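PDB 7M13: GDP-L-fucose synthase from Campylobacter jejuni subsp. jejuni serotype O:2, which makes the GDP-D-glycero-L-gluco-heptose of the capsular polysaccharide, binding NADP(H) as a member of the epimerase/dehydratase family. Local coordinates for residues Arg80-Gln91 with Tyr135-Ala146; Ala20-Arg31 with Ser247-Ile255. All blocks are in the same frame, centred on the assembly; numbering follows the deposited sequence.

Contact 1: Arg80-Gln91 with Tyr135-Ala146; sequences RADFIYENLMIQ and YGAYSFGAAKIA. With NAP (NADP nicotinamide-adenine-dinucleotide phosphate), chain E.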
loop_
_atom_site.group_PDB
_atom_site.type_symbol
_atom_site.label_atom_id
_atom_site.label_comp_id
_atom_site.label_asym_id
_atom_site.label_seq_id
_atom_site.Cartn_x
_atom_site.Cartn_y
_atom_site.Cartn_z
ATOM N N ARG B 80 -15.321 -0.374 2.387
ATOM C CA ARG B 80 -14.051 -1.032 2.010
ATOM C C ARG B 80 -13.161 -0.059 1.235
ATOM O O ARG B 80 -11.944 -0.038 1.432
ATOM C CB ARG B 80 -14.366 -2.240 1.132
ATOM C CG ARG B 80 -13.243 -3.239 1.034
ATOM C CD ARG B 80 -13.771 -4.532 0.416
ATOM N NE ARG B 80 -12.816 -5.626 0.403
ATOM C CZ ARG B 80 -12.565 -6.409 1.432
ATOM N NH1 ARG B 80 -13.175 -6.212 2.580
ATOM N NH2 ARG B 80 -11.723 -7.399 1.297
ATOM N N ALA B 81 -13.700 0.731 0.321
ATOM C CA ALA B 81 -12.905 1.722 -0.443
ATOM C C ALA B 81 -12.459 2.844 0.485
ATOM O O ALA B 81 -11.318 3.307 0.377
ATOM C CB ALA B 81 -13.728 2.308 -1.574
ATOM N N ASP B 82 -13.353 3.360 1.326
ATOM C CA ASP B 82 -13.035 4.493 2.205
ATOM C C ASP B 82 -11.866 4.111 3.107
ATOM O O ASP B 82 -11.021 4.970 3.357
ATOM C CB ASP B 82 -14.271 4.939 2.975
ATOM C CG ASP B 82 -15.486 5.288 2.135
ATOM O OD1 ASP B 82 -15.312 5.597 0.919
ATOM O OD2 ASP B 82 -16.624 5.235 2.720
ATOM N N PHE B 83 -11.835 2.884 3.603
ATOM C CA PHE B 83 -10.777 2.490 4.555
ATOM C C PHE B 83 -9.400 2.665 3.922
ATOM O O PHE B 83 -8.422 3.004 4.615
ATOM C CB PHE B 83 -10.896 1.045 5.024
ATOM C CG PHE B 83 -12.113 0.777 5.845
ATOM C CD1 PHE B 83 -12.778 -0.400 5.656
ATOM C CD2 PHE B 83 -12.560 1.672 6.792
ATOM C CE1 PHE B 83 -13.918 -0.680 6.380
ATOM C CE2 PHE B 83 -13.721 1.396 7.503
ATOM C CZ PHE B 83 -14.371 0.217 7.303
ATOM N N ILE B 84 -9.282 2.309 2.651
ATOM C CA ILE B 84 -7.956 2.376 2.001
ATOM C C ILE B 84 -7.739 3.797 1.480
ATOM O O ILE B 84 -6.678 4.387 1.773
ATOM C CB ILE B 84 -7.717 1.270 0.959
ATOM C CG1 ILE B 84 -6.311 1.430 0.356
ATOM C CG2 ILE B 84 -8.789 1.160 -0.119
ATOM C CD1 ILE B 84 -5.809 0.213 -0.336
ATOM N N TYR B 85 -8.696 4.415 0.790
ATOM C CA TYR B 85 -8.453 5.779 0.272
ATOM C C TYR B 85 -8.183 6.784 1.407
ATOM O O TYR B 85 -7.197 7.536 1.337
ATOM C CB TYR B 85 -9.601 6.223 -0.626
ATOM C CG TYR B 85 -9.472 7.654 -1.070
ATOM C CD1 TYR B 85 -8.507 8.036 -1.986
ATOM C CD2 TYR B 85 -10.222 8.650 -0.507
ATOM C CE1 TYR B 85 -8.336 9.356 -2.381
ATOM C CE2 TYR B 85 -10.070 9.978 -0.876
ATOM C CZ TYR B 85 -9.126 10.336 -1.828
ATOM O OH TYR B 85 -8.961 11.652 -2.174
ATOM N N GLU B 86 -9.096 6.897 2.347
ATOM C CA GLU B 86 -9.034 7.981 3.344
ATOM C C GLU B 86 -7.752 7.825 4.152
ATOM O O GLU B 86 -7.060 8.816 4.413
ATOM C CB GLU B 86 -10.309 8.021 4.179
ATOM C CG GLU B 86 -11.482 8.500 3.352
ATOM C CD GLU B 86 -12.737 8.821 4.129
ATOM O OE1 GLU B 86 -12.623 9.210 5.317
ATOM O OE2 GLU B 86 -13.839 8.682 3.523
ATOM N N ASN B 87 -7.458 6.589 4.585
ATOM C CA ASN B 87 -6.287 6.374 5.463
ATOM C C ASN B 87 -5.005 6.564 4.658
ATOM O O ASN B 87 -4.069 7.149 5.175
ATOM C CB ASN B 87 -6.378 5.038 6.200
ATOM C CG ASN B 87 -7.492 5.098 7.235
ATOM O OD1 ASN B 87 -7.520 6.023 8.075
ATOM N ND2 ASN B 87 -8.384 4.131 7.219
ATOM N N LEU B 88 -4.957 6.091 3.411
ATOM C CA LEU B 88 -3.752 6.410 2.594
ATOM C C LEU B 88 -3.595 7.923 2.457
ATOM O O LEU B 88 -2.472 8.411 2.509
ATOM C CB LEU B 88 -3.818 5.743 1.211
ATOM C CG LEU B 88 -3.646 4.237 1.164
ATOM C CD1 LEU B 88 -3.790 3.751 -0.264
ATOM C CD2 LEU B 88 -2.315 3.794 1.747
ATOM N N MET B 89 -4.670 8.676 2.207
ATOM C CA MET B 89 -4.536 10.131 2.027
ATOM C C MET B 89 -4.049 10.788 3.335
ATOM O O MET B 89 -3.130 11.621 3.265
ATOM C CB MET B 89 -5.814 10.803 1.545
ATOM C CG MET B 89 -6.239 10.392 0.104
ATOM S SD MET B 89 -5.005 10.791 -1.144
ATOM C CE MET B 89 -4.845 12.542 -0.849
ATOM N N ILE B 90 -4.621 10.427 4.464
ATOM C CA ILE B 90 -4.199 10.995 5.763
ATOM C C ILE B 90 -2.704 10.724 5.947
ATOM O O ILE B 90 -1.918 11.618 6.263
ATOM C CB ILE B 90 -5.060 10.446 6.900
ATOM C CG1 ILE B 90 -6.495 10.966 6.784
ATOM C CG2 ILE B 90 -4.420 10.838 8.225
ATOM C CD1 ILE B 90 -7.456 10.262 7.697
ATOM N N GLN B 91 -2.340 9.461 5.830
ATOM C CA GLN B 91 -0.951 9.001 6.023
ATOM C C GLN B 91 -0.034 9.767 5.073
ATOM O O GLN B 91 1.017 10.338 5.510
ATOM C CB GLN B 91 -0.824 7.494 5.792
ATOM C CG GLN B 91 -1.544 6.644 6.837
ATOM C CD GLN B 91 -1.809 5.214 6.440
ATOM O OE1 GLN B 91 -2.601 4.546 7.123
ATOM N NE2 GLN B 91 -1.253 4.762 5.332
ATOM N N TYR B 135 -10.291 -10.912 5.811
ATOM C CA TYR B 135 -11.090 -10.373 4.696
ATOM C C TYR B 135 -11.749 -9.027 5.046
ATOM O O TYR B 135 -11.686 -8.054 4.254
ATOM C CB TYR B 135 -12.150 -11.385 4.285
ATOM C CG TYR B 135 -12.854 -10.906 3.063
ATOM C CD1 TYR B 135 -12.285 -11.133 1.829
ATOM C CD2 TYR B 135 -14.000 -10.140 3.142
ATOM C CE1 TYR B 135 -12.854 -10.637 0.677
ATOM C CE2 TYR B 135 -14.596 -9.632 1.990
ATOM C CZ TYR B 135 -14.014 -9.905 0.762
ATOM O OH TYR B 135 -14.530 -9.478 -0.417
ATOM N N GLY B 136 -12.422 -8.924 6.186
ATOM C CA GLY B 136 -13.159 -7.701 6.518
ATOM C C GLY B 136 -12.240 -6.495 6.617
ATOM O O GLY B 136 -12.631 -5.372 6.186
ATOM N N ALA B 137 -11.035 -6.690 7.120
ATOM C CA ALA B 137 -10.096 -5.576 7.375
ATOM C C ALA B 137 -9.023 -5.551 6.287
ATOM O O ALA B 137 -7.982 -4.917 6.471
ATOM C CB ALA B 137 -9.511 -5.700 8.756
ATOM N N TYR B 138 -9.270 -6.193 5.155
ATOM C CA TYR B 138 -8.226 -6.357 4.108
ATOM C C TYR B 138 -7.729 -4.996 3.623
ATOM O O TYR B 138 -6.508 -4.747 3.497
ATOM C CB TYR B 138 -8.852 -7.158 2.969
ATOM C CG TYR B 138 -8.013 -7.434 1.745
ATOM C CD1 TYR B 138 -7.000 -8.391 1.728
ATOM C CD2 TYR B 138 -8.259 -6.742 0.567
ATOM C CE1 TYR B 138 -6.282 -8.671 0.572
ATOM C CE2 TYR B 138 -7.567 -7.031 -0.599
ATOM C CZ TYR B 138 -6.571 -7.984 -0.593
ATOM O OH TYR B 138 -5.900 -8.251 -1.757
ATOM N N SER B 139 -8.642 -4.121 3.251
ATOM C CA SER B 139 -8.272 -2.811 2.689
ATOM C C SER B 139 -7.704 -1.885 3.761
ATOM O O SER B 139 -6.742 -1.142 3.480
ATOM C CB SER B 139 -9.395 -2.226 1.919
ATOM O OG SER B 139 -10.456 -1.823 2.757
ATOM N N PHE B 140 -8.226 -1.945 4.971
ATOM C CA PHE B 140 -7.704 -1.155 6.108
ATOM C C PHE B 140 -6.294 -1.623 6.452
ATOM O O PHE B 140 -5.387 -0.787 6.606
ATOM C CB PHE B 140 -8.661 -1.332 7.278
ATOM C CG PHE B 140 -8.216 -0.644 8.532
ATOM C CD1 PHE B 140 -8.516 0.679 8.776
ATOM C CD2 PHE B 140 -7.510 -1.347 9.485
ATOM C CE1 PHE B 140 -8.097 1.291 9.947
ATOM C CE2 PHE B 140 -7.112 -0.730 10.653
ATOM C CZ PHE B 140 -7.394 0.580 10.872
ATOM N N GLY B 141 -6.094 -2.938 6.554
ATOM C CA GLY B 141 -4.762 -3.493 6.858
ATOM C C GLY B 141 -3.775 -3.105 5.782
ATOM O O GLY B 141 -2.632 -2.792 6.109
ATOM N N ALA B 142 -4.175 -3.155 4.510
ATOM C CA ALA B 142 -3.280 -2.753 3.401
ATOM C C ALA B 142 -2.903 -1.284 3.584
ATOM O O ALA B 142 -1.717 -0.936 3.367
ATOM C CB ALA B 142 -3.913 -3.037 2.064
ATOM N N ALA B 143 -3.854 -0.411 3.937
ATOM C CA ALA B 143 -3.515 1.013 4.157
ATOM C C ALA B 143 -2.511 1.130 5.305
ATOM O O ALA B 143 -1.490 1.865 5.161
ATOM C CB ALA B 143 -4.772 1.790 4.423
ATOM N N LYS B 144 -2.672 0.348 6.359
ATOM C CA LYS B 144 -1.741 0.421 7.520
ATOM C C LYS B 144 -0.346 -0.100 7.136
ATOM O O LYS B 144 0.631 0.494 7.540
ATOM C CB LYS B 144 -2.307 -0.330 8.713
ATOM C CG LYS B 144 -3.466 0.392 9.390
ATOM C CD LYS B 144 -3.081 1.738 9.968
ATOM C CE LYS B 144 -4.074 2.203 11.005
ATOM N NZ LYS B 144 -3.752 3.555 11.504
ATOM N N ILE B 145 -0.277 -1.135 6.312
ATOM C CA ILE B 145 1.021 -1.613 5.783
ATOM C C ILE B 145 1.700 -0.458 5.036
ATOM O O ILE B 145 2.913 -0.198 5.215
ATOM C CB ILE B 145 0.841 -2.859 4.889
ATOM C CG1 ILE B 145 0.393 -4.075 5.704
ATOM C CG2 ILE B 145 2.113 -3.149 4.127
ATOM C CD1 ILE B 145 -0.004 -5.235 4.879
ATOM N N ALA B 146 0.966 0.208 4.149
ATOM C CA ALA B 146 1.558 1.272 3.314
ATOM C C ALA B 146 2.027 2.411 4.227
ATOM O O ALA B 146 3.035 3.049 3.915
ATOM C CB ALA B 146 0.557 1.792 2.316
HETATM P PA NAP E . -10.210 7.380 17.040
HETATM O O1A NAP E . -11.061 6.608 16.076
HETATM O O2A NAP E . -10.667 7.427 18.478
HETATM O O5B NAP E . -10.026 8.874 16.595
HETATM C C5B NAP E . -9.651 9.197 15.257
HETATM C C4B NAP E . -9.646 10.690 15.159
HETATM O O4B NAP E . -9.172 11.026 13.833
HETATM C C3B NAP E . -11.031 11.351 15.318
HETATM O O3B NAP E . -10.968 12.352 16.327
HETATM C C2B NAP E . -11.334 11.887 13.924
HETATM O O2B NAP E . -12.031 13.133 13.925
HETATM C C1B NAP E . -9.934 12.119 13.365
HETATM N N9A NAP E . -9.935 12.121 11.918
HETATM C C8A NAP E . -10.304 11.118 11.076
HETATM N N7A NAP E . -10.309 11.459 9.810
HETATM C C5A NAP E . -9.928 12.784 9.820
HETATM C C6A NAP E . -9.761 13.720 8.784
HETATM N N6A NAP E . -10.006 13.464 7.494
HETATM N N1A NAP E . -9.381 14.966 9.146
HETATM C C2A NAP E . -9.167 15.233 10.442
HETATM N N3A NAP E . -9.303 14.430 11.499
HETATM C C4A NAP E . -9.698 13.211 11.112
HETATM O O3 NAP E . -8.725 6.793 16.984
HETATM P PN NAP E . -7.992 5.869 18.041
HETATM O O1N NAP E . -8.890 4.742 18.372
HETATM O O2N NAP E . -7.492 6.757 19.110
HETATM O O5D NAP E . -6.762 5.330 17.152
HETATM C C5D NAP E . -5.527 6.008 17.146
HETATM C C4D NAP E . -4.586 5.237 16.263
HETATM O O4D NAP E . -4.356 3.917 16.827
HETATM C C3D NAP E . -5.081 5.015 14.827
HETATM O O3D NAP E . -3.986 5.045 13.902
HETATM C C2D NAP E . -5.687 3.644 14.930
HETATM O O2D NAP E . -5.835 2.987 13.675
HETATM C C1D NAP E . -4.705 2.942 15.846
HETATM N N1N NAP E . -5.319 1.749 16.471
HETATM C C2N NAP E . -6.404 1.847 17.297
HETATM C C3N NAP E . -7.002 0.734 17.785
HETATM C C7N NAP E . -8.192 0.781 18.676
HETATM O O7N NAP E . -8.575 -0.274 19.222
HETATM N N7N NAP E . -8.788 1.956 18.857
HETATM C C4N NAP E . -6.455 -0.574 17.487
HETATM C C5N NAP E . -5.282 -0.602 16.642
HETATM C C6N NAP E . -4.819 0.495 16.125
HETATM P P2B NAP E . -13.628 13.175 14.178
HETATM O O1X NAP E . -13.759 12.964 15.661
HETATM O O2X NAP E . -14.285 12.170 13.340
HETATM O O3X NAP E . -14.023 14.595 13.732
HETATM O O HOH W 1 -14.143 -4.072 4.274
HETATM O O HOH W 2 -4.037 5.203 9.266
#
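Ala143 lies at the apolar centre, its CB over the backbone of Phe83 and Ile84 and 4.0 Å from Asn87 CB. The two helices belong to the Rossmann fold of the extended short-chain dehydrogenases. Their axes approach to 7.7 Å and cross at -15°, with the small residues Ser139, Ala143 and Ala146 of segment 135-146 turned toward the other helix. Leu88 reaches across with one branch: CD2 meets Ala146 CB at 3.5 Å and also touches Ala143. Ile84 lies against Ser139, while Phe83 and Phe140 meet through their CB atoms rather than by stacked rings.

Polar groups flank this strip. With chi1 at 70°, Ser139 OG is brought between its backbone N and carbonyl carbon and donates to Arg80 O at 2.7 Å, in the carbonyl plane and on a lone pair. Gln91, with its chain extended, sends NE2 to Ala143 O at 2.9 Å from above the carbonyl plane. A water donates to Gln91 OE1 and accepts from Lys144 NZ, making Gln91 a second-shell partner of the lysine. Lys144 NZ in turn bonds O3D (2.8 Å) and, more loosely, O2D of the nicotinamide ribose of NADP. Phe140, four residues earlier, occupies the tyrosine place of the family's YxxxK motif, probably the proton donor/acceptor position, but its ring has no hydroxyl.

At the outer edge, extended Arg80 grips Tyr135 O end-on, with NH1 at 2.9 Å and NH2 at 3.0 Å; this oxygen lies in the guanidinium plane and also accepts from Tyr138 N. Tyr135 OH bonds Ser272 O of the second subunit. The Arg80 guanidinium also lies over one face of the Tyr135 ring in a cation-pi stack, planes 21° apart, with NH2 closest to ring atom CZ.

Contact 2: Ala20-Arg31 with Ser247-Ile255; sequences AGTALVENLQKR and SDDLADVAI. With NAP (NADP nicotinamide-adenine-dinucleotide phosphate), chain E.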
loop_
_atom_site.group_PDB
_atom_site.type_symbol
_atom_site.label_atom_id
_atom_site.label_comp_id
_atom_site.label_asym_id
_atom_site.label_seq_id
_atom_site.Cartn_x
_atom_site.Cartn_y
_atom_site.Cartn_z
ATOM N N ALA B 20 -6.591 7.895 21.485
ATOM C CA ALA B 20 -5.133 8.052 21.610
ATOM C C ALA B 20 -4.805 9.542 21.641
ATOM O O ALA B 20 -3.960 9.927 22.437
ATOM C CB ALA B 20 -4.418 7.340 20.475
ATOM N N GLY B 21 -5.439 10.353 20.801
ATOM C CA GLY B 21 -5.083 11.772 20.729
ATOM C C GLY B 21 -5.391 12.453 22.046
ATOM O O GLY B 21 -4.555 13.236 22.504
ATOM N N THR B 22 -6.533 12.130 22.647
ATOM C CA THR B 22 -6.909 12.783 23.923
ATOM C C THR B 22 -5.876 12.388 24.979
ATOM O O THR B 22 -5.469 13.242 25.780
ATOM C CB THR B 22 -8.325 12.408 24.346
ATOM O OG1 THR B 22 -9.248 12.869 23.359
ATOM C CG2 THR B 22 -8.631 12.996 25.702
ATOM N N ALA B 23 -5.497 11.104 25.069
ATOM C CA ALA B 23 -4.503 10.618 26.026
ATOM C C ALA B 23 -3.144 11.286 25.785
ATOM O O ALA B 23 -2.436 11.616 26.740
ATOM C CB ALA B 23 -4.378 9.111 25.954
ATOM N N LEU B 24 -2.740 11.490 24.532
ATOM C CA LEU B 24 -1.445 12.137 24.273
ATOM C C LEU B 24 -1.496 13.601 24.733
ATOM O O LEU B 24 -0.516 14.049 25.361
ATOM C CB LEU B 24 -1.107 12.039 22.787
ATOM C CG LEU B 24 -0.464 10.729 22.400
ATOM C CD1 LEU B 24 -0.615 10.530 20.903
ATOM C CD2 LEU B 24 0.988 10.701 22.816
ATOM N N VAL B 25 -2.575 14.299 24.400
ATOM C CA VAL B 25 -2.701 15.725 24.820
ATOM C C VAL B 25 -2.563 15.771 26.341
ATOM O O VAL B 25 -1.752 16.556 26.832
ATOM C CB VAL B 25 -4.001 16.385 24.353
ATOM C CG1 VAL B 25 -4.148 17.758 25.012
ATOM C CG2 VAL B 25 -4.111 16.539 22.848
ATOM N N GLU B 26 -3.326 14.958 27.069
ATOM C CA GLU B 26 -3.311 15.031 28.565
ATOM C C GLU B 26 -1.942 14.649 29.134
ATOM O O GLU B 26 -1.469 15.297 30.090
ATOM C CB GLU B 26 -4.414 14.152 29.145
ATOM C CG GLU B 26 -5.791 14.720 28.891
ATOM C CD GLU B 26 -6.923 13.815 29.350
ATOM O OE1 GLU B 26 -6.648 12.620 29.670
ATOM O OE2 GLU B 26 -8.079 14.296 29.345
ATOM N N ASN B 27 -1.325 13.582 28.652
ATOM C CA ASN B 27 -0.031 13.081 29.157
ATOM C C ASN B 27 1.096 14.074 28.809
ATOM O O ASN B 27 1.964 14.312 29.650
ATOM C CB ASN B 27 0.257 11.687 28.615
ATOM C CG ASN B 27 -0.402 10.647 29.484
ATOM O OD1 ASN B 27 0.145 10.343 30.540
ATOM N ND2 ASN B 27 -1.601 10.212 29.128
ATOM N N LEU B 28 1.083 14.687 27.624
ATOM C CA LEU B 28 2.088 15.719 27.276
ATOM C C LEU B 28 1.928 16.929 28.222
ATOM O O LEU B 28 2.952 17.328 28.750
ATOM C CB LEU B 28 1.903 16.105 25.812
ATOM C CG LEU B 28 2.424 15.059 24.836
ATOM C CD1 LEU B 28 1.872 15.338 23.466
ATOM C CD2 LEU B 28 3.945 15.036 24.820
ATOM N N GLN B 29 0.708 17.428 28.403
ATOM C CA GLN B 29 0.470 18.611 29.289
ATOM C C GLN B 29 0.987 18.259 30.690
ATOM O O GLN B 29 1.678 19.101 31.341
ATOM C CB GLN B 29 -0.990 19.015 29.214
ATOM C CG GLN B 29 -1.314 19.743 27.920
ATOM C CD GLN B 29 -2.783 20.002 27.697
ATOM O OE1 GLN B 29 -3.654 19.325 28.249
ATOM N NE2 GLN B 29 -3.066 20.941 26.819
ATOM N N LYS B 30 0.715 17.051 31.167
ATOM C CA LYS B 30 1.075 16.672 32.561
ATOM C C LYS B 30 2.600 16.687 32.750
ATOM O O LYS B 30 3.083 16.812 33.906
ATOM C CB LYS B 30 0.471 15.315 32.931
ATOM C CG LYS B 30 0.798 14.863 34.350
ATOM C CD LYS B 30 0.533 13.396 34.648
ATOM C CE LYS B 30 0.569 13.102 36.134
ATOM N NZ LYS B 30 -0.436 12.071 36.475
ATOM N N ARG B 31 3.375 16.525 31.686
ATOM C CA ARG B 31 4.845 16.500 31.691
ATOM C C ARG B 31 5.423 17.873 31.313
ATOM O O ARG B 31 6.655 17.946 31.194
ATOM C CB ARG B 31 5.325 15.393 30.749
ATOM C CG ARG B 31 4.831 14.019 31.179
ATOM C CD ARG B 31 5.241 13.047 30.106
ATOM N NE ARG B 31 4.469 11.825 30.172
ATOM C CZ ARG B 31 4.970 10.638 29.916
ATOM N NH1 ARG B 31 6.249 10.509 29.588
ATOM N NH2 ARG B 31 4.196 9.578 30.037
ATOM N N SER B 247 -4.778 3.680 26.961
ATOM C CA SER B 247 -4.280 4.859 26.223
ATOM C C SER B 247 -3.205 5.624 27.013
ATOM O O SER B 247 -2.399 6.306 26.356
ATOM C CB SER B 247 -5.394 5.702 25.786
ATOM O OG SER B 247 -6.132 6.148 26.919
ATOM N N ASP B 248 -3.127 5.527 28.345
ATOM C CA ASP B 248 -1.994 6.136 29.081
ATOM C C ASP B 248 -0.695 5.384 28.778
ATOM O O ASP B 248 0.363 6.024 28.721
ATOM C CB ASP B 248 -2.233 6.206 30.590
ATOM C CG ASP B 248 -3.193 7.294 31.028
ATOM O OD1 ASP B 248 -3.508 8.192 30.209
ATOM O OD2 ASP B 248 -3.627 7.217 32.199
ATOM N N ASP B 249 -0.758 4.053 28.645
ATOM C CA ASP B 249 0.398 3.233 28.238
ATOM C C ASP B 249 0.745 3.554 26.777
ATOM O O ASP B 249 1.943 3.668 26.498
ATOM C CB ASP B 249 0.155 1.743 28.491
ATOM C CG ASP B 249 0.642 1.235 29.858
ATOM O OD1 ASP B 249 1.577 1.848 30.440
ATOM O OD2 ASP B 249 0.110 0.204 30.304
ATOM N N LEU B 250 -0.241 3.721 25.899
ATOM C CA LEU B 250 0.031 4.138 24.507
ATOM C C LEU B 250 0.727 5.506 24.520
ATOM O O LEU B 250 1.767 5.682 23.868
ATOM C CB LEU B 250 -1.260 4.173 23.689
ATOM C CG LEU B 250 -1.043 4.609 22.250
ATOM C CD1 LEU B 250 -2.101 4.014 21.342
ATOM C CD2 LEU B 250 -1.015 6.123 22.134
ATOM N N ALA B 251 0.210 6.464 25.297
ATOM C CA ALA B 251 0.837 7.798 25.346
ATOM C C ALA B 251 2.260 7.665 25.882
ATOM O O ALA B 251 3.203 8.243 25.325
ATOM C CB ALA B 251 0.000 8.724 26.176
ATOM N N ASP B 252 2.455 6.873 26.940
ATOM C CA ASP B 252 3.805 6.699 27.547
ATOM C C ASP B 252 4.789 6.152 26.511
ATOM O O ASP B 252 5.908 6.674 26.428
ATOM C CB ASP B 252 3.840 5.730 28.732
ATOM C CG ASP B 252 3.351 6.320 30.039
ATOM O OD1 ASP B 252 3.124 7.549 30.060
ATOM O OD2 ASP B 252 3.221 5.543 31.024
ATOM N N VAL B 253 4.419 5.102 25.776
ATOM C CA VAL B 253 5.391 4.483 24.832
ATOM C C VAL B 253 5.581 5.430 23.639
ATOM O O VAL B 253 6.677 5.505 23.113
ATOM C CB VAL B 253 5.060 3.034 24.394
ATOM C CG1 VAL B 253 3.765 2.932 23.608
ATOM C CG2 VAL B 253 6.226 2.412 23.651
ATOM N N ALA B 254 4.536 6.147 23.230
ATOM C CA ALA B 254 4.683 7.126 22.132
ATOM C C ALA B 254 5.652 8.228 22.530
ATOM O O ALA B 254 6.566 8.580 21.745
ATOM C CB ALA B 254 3.327 7.650 21.735
ATOM N N ILE B 255 5.544 8.720 23.770
ATOM C CA ILE B 255 6.478 9.775 24.232
ATOM C C ILE B 255 7.868 9.167 24.447
ATOM O O ILE B 255 8.905 9.759 24.094
ATOM C CB ILE B 255 5.938 10.474 25.486
ATOM C CG1 ILE B 255 4.646 11.223 25.162
ATOM C CG2 ILE B 255 7.032 11.380 26.024
ATOM C CD1 ILE B 255 3.839 11.618 26.372
HETATM P PA NAP E . -10.210 7.380 17.040
HETATM O O1A NAP E . -11.061 6.608 16.076
HETATM O O2A NAP E . -10.667 7.427 18.478
HETATM O O5B NAP E . -10.026 8.874 16.595
HETATM C C5B NAP E . -9.651 9.197 15.257
HETATM C C4B NAP E . -9.646 10.690 15.159
HETATM O O4B NAP E . -9.172 11.026 13.833
HETATM C C3B NAP E . -11.031 11.351 15.318
HETATM O O3B NAP E . -10.968 12.352 16.327
HETATM C C2B NAP E . -11.334 11.887 13.924
HETATM O O2B NAP E . -12.031 13.133 13.925
HETATM C C1B NAP E . -9.934 12.119 13.365
HETATM N N9A NAP E . -9.935 12.121 11.918
HETATM C C8A NAP E . -10.304 11.118 11.076
HETATM N N7A NAP E . -10.309 11.459 9.810
HETATM C C5A NAP E . -9.928 12.784 9.820
HETATM C C6A NAP E . -9.761 13.720 8.784
HETATM N N6A NAP E . -10.006 13.464 7.494
HETATM N N1A NAP E . -9.381 14.966 9.146
HETATM C C2A NAP E . -9.167 15.233 10.442
HETATM N N3A NAP E . -9.303 14.430 11.499
HETATM C C4A NAP E . -9.698 13.211 11.112
HETATM O O3 NAP E . -8.725 6.793 16.984
HETATM P PN NAP E . -7.992 5.869 18.041
HETATM O O1N NAP E . -8.890 4.742 18.372
HETATM O O2N NAP E . -7.492 6.757 19.110
HETATM O O5D NAP E . -6.762 5.330 17.152
HETATM C C5D NAP E . -5.527 6.008 17.146
HETATM C C4D NAP E . -4.586 5.237 16.263
HETATM O O4D NAP E . -4.356 3.917 16.827
HETATM C C3D NAP E . -5.081 5.015 14.827
HETATM O O3D NAP E . -3.986 5.045 13.902
HETATM C C2D NAP E . -5.687 3.644 14.930
HETATM O O2D NAP E . -5.835 2.987 13.675
HETATM C C1D NAP E . -4.705 2.942 15.846
HETATM N N1N NAP E . -5.319 1.749 16.471
HETATM C C2N NAP E . -6.404 1.847 17.297
HETATM C C3N NAP E . -7.002 0.734 17.785
HETATM C C7N NAP E . -8.192 0.781 18.676
HETATM O O7N NAP E . -8.575 -0.274 19.222
HETATM N N7N NAP E . -8.788 1.956 18.857
HETATM C C4N NAP E . -6.455 -0.574 17.487
HETATM C C5N NAP E . -5.282 -0.602 16.642
HETATM C C6N NAP E . -4.819 0.495 16.125
HETATM P P2B NAP E . -13.628 13.175 14.178
HETATM O O1X NAP E . -13.759 12.964 15.661
HETATM O O2X NAP E . -14.285 12.170 13.340
HETATM O O3X NAP E . -14.023 14.595 13.732
HETATM O O HOH W 3 1.011 7.685 31.412
HETATM O O HOH W 4 7.313 7.963 28.444
#
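Leu24 and Ala251 mark the closest backbone approach, and apolar contacts spread from there. Leu24 CD2 rests 4.0 Å from both Ala251 CB and Ala254 CB, while Leu28 CD2 meets Ile255 CD1 at 3.8 Å. Ala23 CB lies 3.6 Å from Ser247 CB, and Ala20 CB touches the Leu250 methyls. The axes cross at -63°, with Asn27 as a knob in the hole formed by Asp248, Ala251, Asp252 and Ile255.

The glycine-rich dinucleotide-binding motif of the Rossmann fold runs into the first turn of helix 19-30, and Ala20 N donates to O2N of NADP at 2.8 Å, almost straight (176°).

Asn27 ND2 supplies the one direct hydrogen bond between the segments, to Asp248 OD1 at 3.0 Å, and also donates to Ala23 O of its own helix at 2.9 Å. Both acceptors lie in the amide plane, fixing its rotation, although Asp248 OD1 is met from above its carboxylate plane.

The charged contact is at the exposed end. Arg31 NH2 pairs with Asp252 OD1, but the spacing is implausibly short and Asp252 has two conformers, leaving the detail of this salt bridge doubtful. Ile255 CD1 sits over the centre of the Arg31 guanidinium.

Both contacts are largely buried helix pairs of the same Rossmann domain, each touching NADP, yet their centres are 25 Å apart on opposite sides of the chain's centre. Strand 105-111 separates them: Phe108 packs against contact 1 and its neighbour Phe109 against contact 2, consistent with opposite sheet faces. Contact 1 aligns its helices nearly in parallel, meets the cofactor's ribose through a lysine, and is also bordered by the second subunit. Contact 2 crosses more steeply, meets a phosphate oxygen through a backbone N-H, and is touched by no other chain; its far end reaches the surface, where charged side chains lie.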